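Local coordinates for glucose-binding protein (Thermus thermophilus HB27, PDB 2B3F), which binds glucose and galactose as a periplasmic solute-binding protein and probably delivers the sugar to a binding-protein-dependent transport system, at the beta-D-galactopyranose site. Residues are numbered along the deposited sequence; one frame, centred on the assembly and turned at random.

The beta-D-galactopyranose site. Residues 8-9, 13, 41-42, 64, 66, 119, 224, 244, 276, 278, 312, 348. With GAL (beta-D-galactopyranose), chain B.
Protein hides the whole surface of the beta-D-galactopyranose, which lies on an aromatic platform and is ringed by polar groups, a pattern that buried monosaccharide sites of bacterial solute-binding proteins illustrate well. The platform is Trp244, at the start of helix 244-252. Its chi1 of 44° tucks CG between the backbone N and the carbonyl carbon, a cramped placement, and the indole lies flat beneath one face of the sugar. GAL C5 stands 3.7 Å from the centroid of its six-membered ring and C6 lies over the five-membered ring, both as CH-pi contacts.

Two carboxylates each accept hydrogen bonds from a pair of hydroxyls. Glu13 spans the axial 4-hydroxyl and the 6-hydroxymethyl group: both oxygens use syn lone pairs, OE1 accepting from GAL O6 at 2.7 Å and OE2 from GAL O4 at 2.8 Å. Trp224 NE1 meets OE1 from above the carboxylate plane and helps fix its rotation. An alanine here would remove both acceptors and would probably weaken the hold on O4 and O6 while leaving the Trp224 indole N-H without this partner. Asp278 makes a similar but less symmetrical bridge on the other side of the sugar: OD1 accepts from O2 through its syn lone pair, whereas O3 reaches OD2 from above the carboxylate plane, while the Gln64 amide NE2 steadies OD1 from above that plane.

Ring and backbone nitrogens add further bonds around the rim. Trp8 and Trp9 present their indole edges: Trp8 NE1 donates to the ring oxygen GAL O5 at 3.3 Å, nearly in the indole plane of Trp8, and Trp9 NE1 to O3. The backbone N of Ala42 points almost straight at O6 (177° at H). His66 NE2 and O2 share a hydrogen bond, and His348 ND1 pairs with the anomeric GAL O1 at 2.7 Å.

A positive charge on Lys312 would be expected to polarise O3; Lys312 NZ donates to GAL O3 at 2.9 Å and also to His119 NE2 at 2.8 Å.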
# COMPACT_ATOMS: atom_id res chain seq x y z
N TRP A 8 2.44 6.97 -9.72
CA TRP A 8 1.27 7.74 -9.27
C TRP A 8 1.59 8.69 -8.13
O TRP A 8 0.69 9.10 -7.36
CB TRP A 8 0.08 6.82 -8.97
CG TRP A 8 0.18 5.82 -7.90
CD1 TRP A 8 -0.19 5.96 -6.59
CD2 TRP A 8 0.53 4.44 -8.07
NE1 TRP A 8 -0.06 4.76 -5.91
CE2 TRP A 8 0.37 3.81 -6.81
CE3 TRP A 8 0.96 3.68 -9.15
CZ2 TRP A 8 0.65 2.45 -6.62
CZ3 TRP A 8 1.24 2.35 -8.96
CH2 TRP A 8 1.09 1.75 -7.71
N TRP A 9 2.86 9.09 -8.03
CA TRP A 9 3.26 9.93 -6.94
C TRP A 9 3.11 11.42 -7.29
O TRP A 9 4.05 12.19 -7.31
CB TRP A 9 4.67 9.55 -6.50
CG TRP A 9 4.71 8.23 -5.81
CD1 TRP A 9 3.74 7.65 -5.01
CD2 TRP A 9 5.80 7.30 -5.84
NE1 TRP A 9 4.17 6.43 -4.56
CE2 TRP A 9 5.43 6.19 -5.05
CE3 TRP A 9 7.05 7.30 -6.47
CZ2 TRP A 9 6.28 5.10 -4.86
CZ3 TRP A 9 7.88 6.20 -6.30
CH2 TRP A 9 7.50 5.14 -5.49
N GLU A 13 1.96 13.48 -2.85
CA GLU A 13 2.70 12.21 -2.79
C GLU A 13 4.10 12.31 -3.39
O GLU A 13 4.90 11.37 -3.25
CB GLU A 13 1.91 11.10 -3.47
CG GLU A 13 0.56 10.81 -2.78
CD GLU A 13 0.15 9.36 -2.86
OE1 GLU A 13 -1.02 9.07 -3.22
OE2 GLU A 13 1.00 8.50 -2.53
N GLY A 41 -4.97 7.88 -6.24
CA GLY A 41 -4.56 7.07 -5.11
C GLY A 41 -4.47 5.60 -5.44
O GLY A 41 -5.30 5.08 -6.20
N ALA A 42 -3.47 4.93 -4.88
CA ALA A 42 -3.31 3.48 -4.99
C ALA A 42 -3.14 2.95 -6.41
O ALA A 42 -3.26 1.74 -6.65
CB ALA A 42 -4.46 2.72 -4.28
N GLN A 64 6.40 2.51 -11.64
CA GLN A 64 6.07 2.09 -10.30
C GLN A 64 5.16 0.85 -10.35
O GLN A 64 4.16 0.82 -11.07
CB GLN A 64 5.35 3.22 -9.57
CG GLN A 64 4.99 2.91 -8.15
CD GLN A 64 4.11 4.00 -7.50
OE1 GLN A 64 3.90 5.05 -8.09
NE2 GLN A 64 3.63 3.74 -6.30
N HIS A 66 3.91 -2.71 -7.78
CA HIS A 66 3.94 -3.40 -6.53
C HIS A 66 4.62 -4.76 -6.61
O HIS A 66 4.30 -5.57 -7.47
CB HIS A 66 2.53 -3.60 -5.97
CG HIS A 66 1.90 -2.34 -5.47
ND1 HIS A 66 0.65 -1.93 -5.86
CD2 HIS A 66 2.36 -1.41 -4.60
CE1 HIS A 66 0.36 -0.80 -5.24
NE2 HIS A 66 1.37 -0.47 -4.46
N HIS A 119 5.93 -0.29 2.68
CA HIS A 119 4.83 0.35 3.38
C HIS A 119 4.04 -0.69 4.18
O HIS A 119 4.02 -1.89 3.85
CB HIS A 119 3.86 1.06 2.40
CG HIS A 119 4.21 2.48 2.03
ND1 HIS A 119 4.23 3.52 2.92
CD2 HIS A 119 4.49 3.02 0.81
CE1 HIS A 119 4.51 4.64 2.28
NE2 HIS A 119 4.67 4.37 1.00
N TRP A 224 -7.75 9.80 -0.21
CA TRP A 224 -7.20 9.31 1.03
C TRP A 224 -6.67 10.46 1.89
O TRP A 224 -6.85 10.41 3.09
CB TRP A 224 -6.14 8.22 0.82
CG TRP A 224 -4.80 8.68 0.28
CD1 TRP A 224 -4.38 8.66 -1.00
CD2 TRP A 224 -3.71 9.20 1.05
NE1 TRP A 224 -3.08 9.12 -1.09
CE2 TRP A 224 -2.67 9.48 0.16
CE3 TRP A 224 -3.52 9.47 2.41
CZ2 TRP A 224 -1.44 10.01 0.58
CZ3 TRP A 224 -2.32 10.02 2.82
CH2 TRP A 224 -1.30 10.27 1.91
N TRP A 244 1.90 5.87 4.15
CA TRP A 244 2.02 7.10 3.35
C TRP A 244 1.29 8.25 4.08
O TRP A 244 1.59 9.42 3.86
CB TRP A 244 1.47 6.93 1.93
CG TRP A 244 0.16 6.21 1.81
CD1 TRP A 244 -1.10 6.75 1.77
CD2 TRP A 244 -0.01 4.79 1.64
NE1 TRP A 244 -2.05 5.74 1.61
CE2 TRP A 244 -1.40 4.54 1.54
CE3 TRP A 244 0.88 3.71 1.58
CZ2 TRP A 244 -1.90 3.24 1.37
CZ3 TRP A 244 0.37 2.44 1.43
CH2 TRP A 244 -1.00 2.20 1.31
N LEU A 276 3.41 -4.01 1.81
CA LEU A 276 3.45 -3.85 0.37
C LEU A 276 4.79 -3.20 0.06
O LEU A 276 5.45 -2.66 0.96
CB LEU A 276 2.29 -2.95 -0.12
CG LEU A 276 2.24 -1.57 0.52
CD1 LEU A 276 2.25 -0.46 -0.51
CD2 LEU A 276 1.09 -1.42 1.54
N ASP A 278 6.69 -0.73 -3.08
CA ASP A 278 6.82 -0.04 -4.33
C ASP A 278 8.16 -0.42 -4.94
O ASP A 278 9.17 -0.42 -4.24
CB ASP A 278 6.75 1.47 -4.12
CG ASP A 278 5.37 1.93 -3.62
OD1 ASP A 278 4.38 1.56 -4.29
OD2 ASP A 278 5.30 2.62 -2.58
N LYS A 312 8.56 9.97 2.65
CA LYS A 312 7.40 9.19 2.16
C LYS A 312 6.50 8.62 3.25
O LYS A 312 5.29 8.47 3.02
CB LYS A 312 7.91 8.04 1.29
CG LYS A 312 6.86 7.28 0.50
CD LYS A 312 6.27 8.03 -0.64
CE LYS A 312 5.57 7.08 -1.60
NZ LYS A 312 4.42 6.40 -0.93
N HIS A 348 -2.81 -3.46 -2.34
CA HIS A 348 -1.53 -2.91 -2.78
C HIS A 348 -0.60 -4.00 -3.36
O HIS A 348 0.62 -3.88 -3.26
CB HIS A 348 -0.92 -2.09 -1.67
CG HIS A 348 -1.86 -1.04 -1.16
ND1 HIS A 348 -2.11 0.12 -1.85
CD2 HIS A 348 -2.67 -1.02 -0.08
CE1 HIS A 348 -3.03 0.82 -1.21
NE2 HIS A 348 -3.40 0.14 -0.13
C1 GAL B . -0.03 2.57 -2.71
C2 GAL B . 1.44 2.87 -3.03
C3 GAL B . 2.00 3.98 -2.16
C4 GAL B . 1.10 5.22 -2.20
C5 GAL B . -0.36 4.78 -1.96
C6 GAL B . -1.39 5.92 -2.00
O1 GAL B . -0.55 1.60 -3.56
O2 GAL B . 2.20 1.65 -2.89
O3 GAL B . 3.31 4.33 -2.59
O4 GAL B . 1.29 5.83 -3.45
O5 GAL B . -0.77 3.79 -2.88
O6 GAL B . -1.57 6.39 -3.30